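Local coordinates for nitrite transporter NirC (Salmonella enterica subsp. enterica serovar Typhimurium, PDB 4FC4), which forms an ion channel of the FNT family that carries nitrite in and out across the cytoplasmic membrane, at residues B[36-41]-B[66-71]; B[194-199]-B[227-232]; B[28-33]-B[76-81]. All coordinates share one frame; numbering follows the deposited sequence.

Interaction 1 (B[36-41]-B[66-71])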
# COMPACT_ATOMS: atom_id res chain seq x y z
N ALA B 36 -3.09 -24.71 -10.35
CA ALA B 36 -2.07 -24.01 -11.12
C ALA B 36 -1.79 -22.59 -10.54
O ALA B 36 -0.61 -22.20 -10.34
CB ALA B 36 -2.46 -23.96 -12.60
N TYR B 37 -2.86 -21.85 -10.21
CA TYR B 37 -2.75 -20.47 -9.69
C TYR B 37 -2.06 -20.45 -8.36
O TYR B 37 -1.13 -19.66 -8.16
CB TYR B 37 -4.11 -19.79 -9.55
CG TYR B 37 -4.83 -19.54 -10.89
CD1 TYR B 37 -4.17 -19.70 -12.14
CD2 TYR B 37 -6.16 -19.13 -10.90
CE1 TYR B 37 -4.83 -19.47 -13.31
CE2 TYR B 37 -6.82 -18.90 -12.07
CZ TYR B 37 -6.17 -19.08 -13.27
OH TYR B 37 -6.91 -18.88 -14.42
N VAL B 38 -2.50 -21.34 -7.46
CA VAL B 38 -1.86 -21.44 -6.17
C VAL B 38 -0.37 -21.76 -6.37
O VAL B 38 0.49 -21.14 -5.71
CB VAL B 38 -2.57 -22.40 -5.20
CG1 VAL B 38 -1.84 -22.47 -3.85
CG2 VAL B 38 -3.99 -21.92 -4.93
N GLY B 39 -0.09 -22.69 -7.29
CA GLY B 39 1.27 -23.03 -7.71
C GLY B 39 2.14 -21.83 -8.13
O GLY B 39 3.31 -21.76 -7.73
N LEU B 40 1.62 -20.93 -8.97
CA LEU B 40 2.38 -19.83 -9.46
C LEU B 40 2.76 -18.98 -8.23
O LEU B 40 3.86 -18.41 -8.17
CB LEU B 40 1.58 -19.01 -10.51
CG LEU B 40 1.33 -19.65 -11.93
CD1 LEU B 40 0.23 -18.92 -12.66
CD2 LEU B 40 2.61 -19.62 -12.80
N GLY B 41 1.87 -18.92 -7.23
CA GLY B 41 2.24 -18.37 -5.92
C GLY B 41 3.38 -19.07 -5.19
O GLY B 41 4.29 -18.43 -4.63
N GLY B 66 0.40 -13.64 -1.24
CA GLY B 66 -0.94 -13.10 -1.56
C GLY B 66 -1.51 -13.38 -2.97
O GLY B 66 -2.72 -13.58 -3.15
N ILE B 67 -0.66 -13.34 -3.98
CA ILE B 67 -1.09 -13.57 -5.36
C ILE B 67 -1.87 -14.89 -5.46
O ILE B 67 -2.83 -14.98 -6.25
CB ILE B 67 0.11 -13.49 -6.34
CG1 ILE B 67 -0.33 -13.83 -7.77
CG2 ILE B 67 1.21 -14.39 -5.84
CD1 ILE B 67 0.61 -13.38 -8.84
N ALA B 68 -1.51 -15.88 -4.65
CA ALA B 68 -2.07 -17.24 -4.84
C ALA B 68 -3.60 -17.22 -4.74
O ALA B 68 -4.28 -17.67 -5.63
CB ALA B 68 -1.49 -18.26 -3.83
N LEU B 69 -4.13 -16.68 -3.64
CA LEU B 69 -5.58 -16.67 -3.46
C LEU B 69 -6.22 -15.52 -4.20
O LEU B 69 -7.41 -15.63 -4.57
CB LEU B 69 -5.94 -16.66 -1.99
CG LEU B 69 -7.39 -16.98 -1.70
CD1 LEU B 69 -7.81 -18.42 -2.07
CD2 LEU B 69 -7.58 -16.67 -0.21
N THR B 70 -5.46 -14.46 -4.44
CA THR B 70 -5.92 -13.39 -5.30
C THR B 70 -6.30 -13.89 -6.69
O THR B 70 -7.40 -13.57 -7.16
CB THR B 70 -4.89 -12.28 -5.43
OG1 THR B 70 -4.54 -11.79 -4.12
CG2 THR B 70 -5.44 -11.18 -6.31
N LEU B 71 -5.43 -14.68 -7.33
CA LEU B 71 -5.74 -15.36 -8.58
C LEU B 71 -6.98 -16.22 -8.44
O LEU B 71 -7.90 -16.07 -9.19
CB LEU B 71 -4.54 -16.22 -9.08
CG LEU B 71 -3.25 -15.47 -9.50
CD1 LEU B 71 -2.15 -16.44 -9.93
CD2 LEU B 71 -3.51 -14.39 -10.56

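Interaction 2 (B[194-199]-B[227-232])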
# COMPACT_ATOMS: atom_id res chain seq x y z
N GLY B 194 3.86 -20.80 9.88
CA GLY B 194 4.13 -22.26 9.73
C GLY B 194 2.92 -23.13 9.33
O GLY B 194 3.04 -24.34 9.37
N TYR B 195 1.76 -22.58 8.94
CA TYR B 195 0.61 -23.50 8.76
C TYR B 195 0.60 -24.25 7.37
O TYR B 195 1.31 -23.90 6.45
CB TYR B 195 -0.72 -22.80 9.04
CG TYR B 195 -0.81 -22.08 10.35
CD1 TYR B 195 -0.21 -22.59 11.51
CD2 TYR B 195 -1.50 -20.85 10.43
CE1 TYR B 195 -0.30 -21.90 12.73
CE2 TYR B 195 -1.59 -20.16 11.63
CZ TYR B 195 -1.01 -20.69 12.77
OH TYR B 195 -1.12 -19.97 13.93
N GLU B 196 -0.20 -25.29 7.22
CA GLU B 196 -0.10 -26.21 6.05
C GLU B 196 -1.31 -26.07 5.12
O GLU B 196 -2.46 -26.26 5.56
CB GLU B 196 -0.03 -27.69 6.53
CG GLU B 196 1.26 -28.16 7.21
CD GLU B 196 2.48 -28.21 6.29
OE1 GLU B 196 2.66 -29.12 5.43
OE2 GLU B 196 3.27 -27.28 6.42
N HIS B 197 -1.07 -25.76 3.84
CA HIS B 197 -2.16 -25.66 2.86
C HIS B 197 -2.08 -26.85 1.95
O HIS B 197 -1.06 -27.06 1.32
CB HIS B 197 -2.10 -24.31 2.08
CG HIS B 197 -3.32 -24.06 1.23
ND1 HIS B 197 -3.27 -24.05 -0.10
CD2 HIS B 197 -4.69 -23.87 1.58
CE1 HIS B 197 -4.54 -23.86 -0.61
NE2 HIS B 197 -5.39 -23.73 0.43
N SER B 198 -3.11 -27.70 1.95
CA SER B 198 -3.11 -28.99 1.17
C SER B 198 -2.80 -28.78 -0.35
O SER B 198 -1.84 -29.34 -0.88
CB SER B 198 -4.44 -29.74 1.36
OG SER B 198 -5.53 -29.00 0.77
N VAL B 199 -3.59 -27.95 -1.02
CA VAL B 199 -3.38 -27.65 -2.46
C VAL B 199 -2.02 -26.96 -2.70
O VAL B 199 -1.28 -27.28 -3.64
CB VAL B 199 -4.56 -26.83 -3.04
CG1 VAL B 199 -4.35 -26.48 -4.49
CG2 VAL B 199 -5.86 -27.62 -2.91
N LEU B 227 -2.64 -36.37 3.15
CA LEU B 227 -3.73 -36.94 3.95
C LEU B 227 -4.09 -36.10 5.17
O LEU B 227 -5.19 -35.56 5.24
CB LEU B 227 -3.48 -38.38 4.37
CG LEU B 227 -4.56 -38.99 5.28
CD1 LEU B 227 -5.93 -39.04 4.57
CD2 LEU B 227 -4.15 -40.39 5.78
N TRP B 228 -3.16 -35.96 6.10
CA TRP B 228 -3.38 -35.15 7.31
C TRP B 228 -3.61 -33.65 7.09
O TRP B 228 -4.47 -33.05 7.74
CB TRP B 228 -2.30 -35.48 8.35
CG TRP B 228 -2.36 -36.96 8.65
CD1 TRP B 228 -1.48 -37.95 8.24
CD2 TRP B 228 -3.43 -37.68 9.37
NE1 TRP B 228 -1.88 -39.18 8.68
CE2 TRP B 228 -3.04 -39.09 9.37
CE3 TRP B 228 -4.60 -37.30 10.03
CZ2 TRP B 228 -3.82 -40.08 9.99
CZ3 TRP B 228 -5.37 -38.26 10.67
CH2 TRP B 228 -5.01 -39.64 10.63
N VAL B 229 -2.92 -33.06 6.13
CA VAL B 229 -3.14 -31.63 5.81
C VAL B 229 -4.53 -31.40 5.22
O VAL B 229 -5.23 -30.50 5.62
CB VAL B 229 -2.00 -31.06 4.98
CG1 VAL B 229 -2.24 -29.59 4.60
CG2 VAL B 229 -0.74 -31.20 5.82
N THR B 230 -4.95 -32.29 4.33
CA THR B 230 -6.30 -32.20 3.80
C THR B 230 -7.39 -32.35 4.87
O THR B 230 -8.30 -31.49 4.93
CB THR B 230 -6.52 -33.22 2.69
OG1 THR B 230 -5.55 -32.96 1.67
CG2 THR B 230 -7.98 -33.17 2.12
N LEU B 231 -7.32 -33.45 5.66
CA LEU B 231 -8.29 -33.65 6.74
C LEU B 231 -8.31 -32.41 7.66
O LEU B 231 -9.37 -31.96 8.07
CB LEU B 231 -8.04 -34.94 7.54
CG LEU B 231 -8.07 -36.31 6.81
CD1 LEU B 231 -7.53 -37.42 7.71
CD2 LEU B 231 -9.42 -36.73 6.24
N GLY B 232 -7.14 -31.81 7.90
CA GLY B 232 -7.08 -30.65 8.81
C GLY B 232 -7.70 -29.41 8.18
O GLY B 232 -8.46 -28.69 8.84

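Interaction 3 (B[28-33]-B[76-81])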
# COMPACT_ATOMS: atom_id res chain seq x y z
N TRP B 28 -13.50 -29.42 -14.33
CA TRP B 28 -12.11 -29.81 -14.27
C TRP B 28 -11.20 -28.72 -14.68
O TRP B 28 -10.14 -28.54 -14.03
CB TRP B 28 -11.82 -31.09 -15.06
CG TRP B 28 -12.42 -32.27 -14.37
CD1 TRP B 28 -13.69 -32.78 -14.54
CD2 TRP B 28 -11.81 -33.11 -13.31
NE1 TRP B 28 -13.91 -33.86 -13.71
CE2 TRP B 28 -12.82 -34.12 -12.95
CE3 TRP B 28 -10.56 -33.15 -12.69
CZ2 TRP B 28 -12.58 -35.10 -12.00
CZ3 TRP B 28 -10.32 -34.16 -11.73
CH2 TRP B 28 -11.32 -35.10 -11.39
N VAL B 29 -11.56 -27.97 -15.72
CA VAL B 29 -10.67 -26.87 -16.14
C VAL B 29 -10.50 -25.89 -14.95
O VAL B 29 -9.41 -25.48 -14.56
CB VAL B 29 -11.18 -26.14 -17.41
CG1 VAL B 29 -10.39 -24.86 -17.66
CG2 VAL B 29 -11.01 -27.03 -18.63
N SER B 30 -11.62 -25.59 -14.34
CA SER B 30 -11.72 -24.56 -13.35
C SER B 30 -11.07 -25.01 -12.00
O SER B 30 -10.41 -24.19 -11.33
CB SER B 30 -13.19 -24.15 -13.29
OG SER B 30 -13.37 -23.14 -12.35
N SER B 31 -11.20 -26.29 -11.62
CA SER B 31 -10.37 -26.87 -10.56
C SER B 31 -8.85 -26.93 -10.89
O SER B 31 -8.00 -26.66 -10.03
CB SER B 31 -10.83 -28.29 -10.27
OG SER B 31 -12.13 -28.29 -9.77
N ALA B 32 -8.49 -27.34 -12.12
CA ALA B 32 -7.05 -27.35 -12.50
C ALA B 32 -6.51 -25.92 -12.38
O ALA B 32 -5.37 -25.72 -11.94
CB ALA B 32 -6.83 -27.92 -13.91
N MET B 33 -7.31 -24.94 -12.79
CA MET B 33 -6.90 -23.56 -12.71
C MET B 33 -6.50 -23.19 -11.27
O MET B 33 -5.45 -22.60 -11.05
CB MET B 33 -7.99 -22.62 -13.22
CG MET B 33 -8.28 -22.65 -14.73
SD MET B 33 -9.48 -21.35 -15.15
CE MET B 33 -9.25 -21.11 -16.92
N GLY B 76 -10.97 -16.27 -10.95
CA GLY B 76 -12.06 -17.26 -10.97
C GLY B 76 -11.48 -18.62 -11.18
O GLY B 76 -10.66 -18.80 -12.09
N SER B 77 -11.82 -19.57 -10.29
CA SER B 77 -11.39 -20.99 -10.34
C SER B 77 -12.13 -21.82 -9.25
O SER B 77 -12.93 -21.29 -8.52
CB SER B 77 -9.89 -21.05 -10.12
OG SER B 77 -9.60 -20.53 -8.84
N GLU B 78 -11.84 -23.09 -9.09
CA GLU B 78 -12.43 -23.84 -7.94
C GLU B 78 -11.39 -24.47 -7.01
O GLU B 78 -10.59 -25.27 -7.45
CB GLU B 78 -13.45 -24.89 -8.43
CG GLU B 78 -14.51 -24.26 -9.33
CD GLU B 78 -15.54 -23.37 -8.59
OE1 GLU B 78 -15.65 -23.41 -7.33
OE2 GLU B 78 -16.34 -22.67 -9.29
N LEU B 79 -11.39 -24.07 -5.75
CA LEU B 79 -10.35 -24.41 -4.80
C LEU B 79 -10.95 -25.32 -3.77
O LEU B 79 -11.94 -24.99 -3.13
CB LEU B 79 -9.80 -23.12 -4.11
CG LEU B 79 -8.55 -23.29 -3.21
CD1 LEU B 79 -7.42 -23.99 -3.96
CD2 LEU B 79 -8.07 -21.94 -2.57
N PHE B 80 -10.35 -26.50 -3.60
CA PHE B 80 -10.94 -27.48 -2.72
C PHE B 80 -11.09 -26.91 -1.31
O PHE B 80 -12.12 -27.17 -0.66
CB PHE B 80 -10.13 -28.79 -2.73
CG PHE B 80 -10.26 -29.58 -1.45
CD1 PHE B 80 -9.43 -29.30 -0.35
CD2 PHE B 80 -11.26 -30.57 -1.32
CE1 PHE B 80 -9.57 -30.01 0.84
CE2 PHE B 80 -11.41 -31.27 -0.12
CZ PHE B 80 -10.57 -31.00 0.95
N THR B 81 -10.11 -26.14 -0.83
CA THR B 81 -10.13 -25.72 0.59
C THR B 81 -11.28 -24.77 0.85
O THR B 81 -11.83 -24.75 1.93
CB THR B 81 -8.78 -25.13 1.07
OG1 THR B 81 -8.38 -24.10 0.16
CG2 THR B 81 -7.70 -26.25 1.09

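Interaction 1 (B[36-41]-B[66-71])
Tyr37 and Leu71 share one first-torsion setting, each with CG anti to its own carbonyl carbon (chi1 -66° and -65°), and the two side chains cross at about a right angle. Their closest pair is CB against CB: Tyr37 CB lies 3.6 Å from Leu71 CB. The leucine then reaches over the tyrosine backbone, its CD1 coming 3.8 Å from Tyr37 O. CB and the near part of the tyrosine ring, CG and CD2, meet Leu71 in an oblique approach, while the hydroxyl is hydrogen-bonded to Tyr245 of a second subunit.

Beside this pair, toward the start of helix 67-75, the partners are small. Ala68 CB sits 4.0 Å from Val38 CA, at the point where the backbones are nearest, Val38 CA and Ala68 CA being 4.4 Å apart. Gly41 offers bare backbone at the same interface: its CA is 4.1 Å from Ile67 CG2 and 4.3 Å from Ala68 CB. Accordingly, the axes of the short helical pieces approach to 7.6 Å while running nearly antiparallel, at 158°.

Thr70 OG1 donates to Gly66 O at 2.7 Å, from well above the carbonyl plane. That oxygen also accepts from Thr70 N, so two donors of one residue hold it.

Across the interface itself there is no hydrogen bond. Apolar side-chain carbons, CA groups and the flank of one carbonyl make the contact, and all the touching residues are buried, which implies that shape fit between small, branched and aromatic residues, rather than directed polar bonds, joins helix 24-51 to helix 67-75.

Interaction 2 (B[194-199]-B[227-232])
Thr230 OG1, which touches Ser198 CB at 3.4 Å, is gripped by two further groups: it is hydrogen-bonded to Leu226 O, one turn back in its helix, and to Trp109 NE1. Its chi1 of -58° sets OG1 anti to the carbonyl carbon, and these bonds fix the side chain's rotation, leaving a plain van der Waals contact to the serine.

Val229 does the larger share of the work. With CG1 anti to the backbone N (chi1 178°), that methyl enters the bend of 194-199, lying 3.4 Å from Ser198 N and 3.5 Å from Glu196 O. Both polar atoms are hydrogen-bonded to the side chain of Asn233, through OD1 and ND2 respectively, so the same helix supplies both the apolar contact and the polar bonds. Both methyls of Val229 reach Glu196 CB, CG1 at 3.5 Å and CG2 at 3.7 Å; CG2 also lies against Glu196 CG, and the two side chains cross at about a right angle. The Glu196 chain bends at chi2, its carboxylate making a salt bridge with Lys145 and a hydrogen bond with Asn225 that would probably favour the charged form, while His197 N-caps the next helix through ND1 to Ala200 N and its NE2 is hydrogen-bonded to Thr81.

Gly194 ends the preceding helix in a Schellman motif. A helix that stops, runs extended for a few residues and restarts in mid-membrane is the interrupted transmembrane helix of the FNT fold; here helix 219-248 packs against the break between helices 177-192 and 198-209.

Interaction 3 (B[28-33]-B[76-81])
The interruption of a transmembrane helix, where helix 67-75 ends and helix 80-93 has yet to begin, meets helix 24-51 through Glu78 and Ser30. Glu78 N donates to Ser30 O at 2.9 Å, and the bond is nearly straight at the hydrogen (163°) although the donor stands well above the carbonyl plane. Ser77 CB lies 3.4 Å from the same oxygen. A residue further on, Ser31 CA points its hydrogen at Glu78 O in a CA-H...O contact of 3.5 Å with an angle of 166° at the hydrogen. The extended backbone is thus gripped at both N and O of a single residue.

Side chains fill in around this pair. Ser30 OG is anti to its backbone N (chi1 -180°), which carries it alongside the glutamate, 3.4 Å from Glu78 CG and 3.5 Å from Ser77 CA. Such extended residues between two half-helices belong to the FNT fold, whose aquaporin-like architecture contains two broken helices per subunit. The break starts at Gly76, the first residue to leave helical angles, with positive phi, and closes at Leu79, the N-cap position of helix 80-93. Asn112 staples it from a third helix: ND2 is bonded to both Ser31 O and Glu78 O, and OD1 to Phe80 N. The Glu78 chain bends at chi2, its carboxylate forming a salt bridge with Arg15 and a hydrogen bond with His83. Toward the start of the break, Met33 CB packs 4.0 Å from Ser77 CB, while Met33 SD lies 4.2 Å from Gly76 O.

Interactions 1 and 3 both use helix 24-51, with centres about 11 Å apart, and Leu69 CD1 meets Leu79 CD2 at 3.6 Å between them. Tyr245 of a second subunit bonds both Tyr37 OH and Gly76 O, tying the pair to the pentamer interface. The centre of interaction 2 lies about 17 Å from each of the others. It touches interaction 3, where His197 NE2 and Thr81 OG1, 3.0 Å apart, make a probable hydrogen bond and Thr230 CG2 packs 3.6 Å from Phe80 CZ. The break at 194-199 thus meets the first turn of helix 80-93, just past the other break, consistent with the two interrupted helices coming together mid-subunit, as in FNT channels.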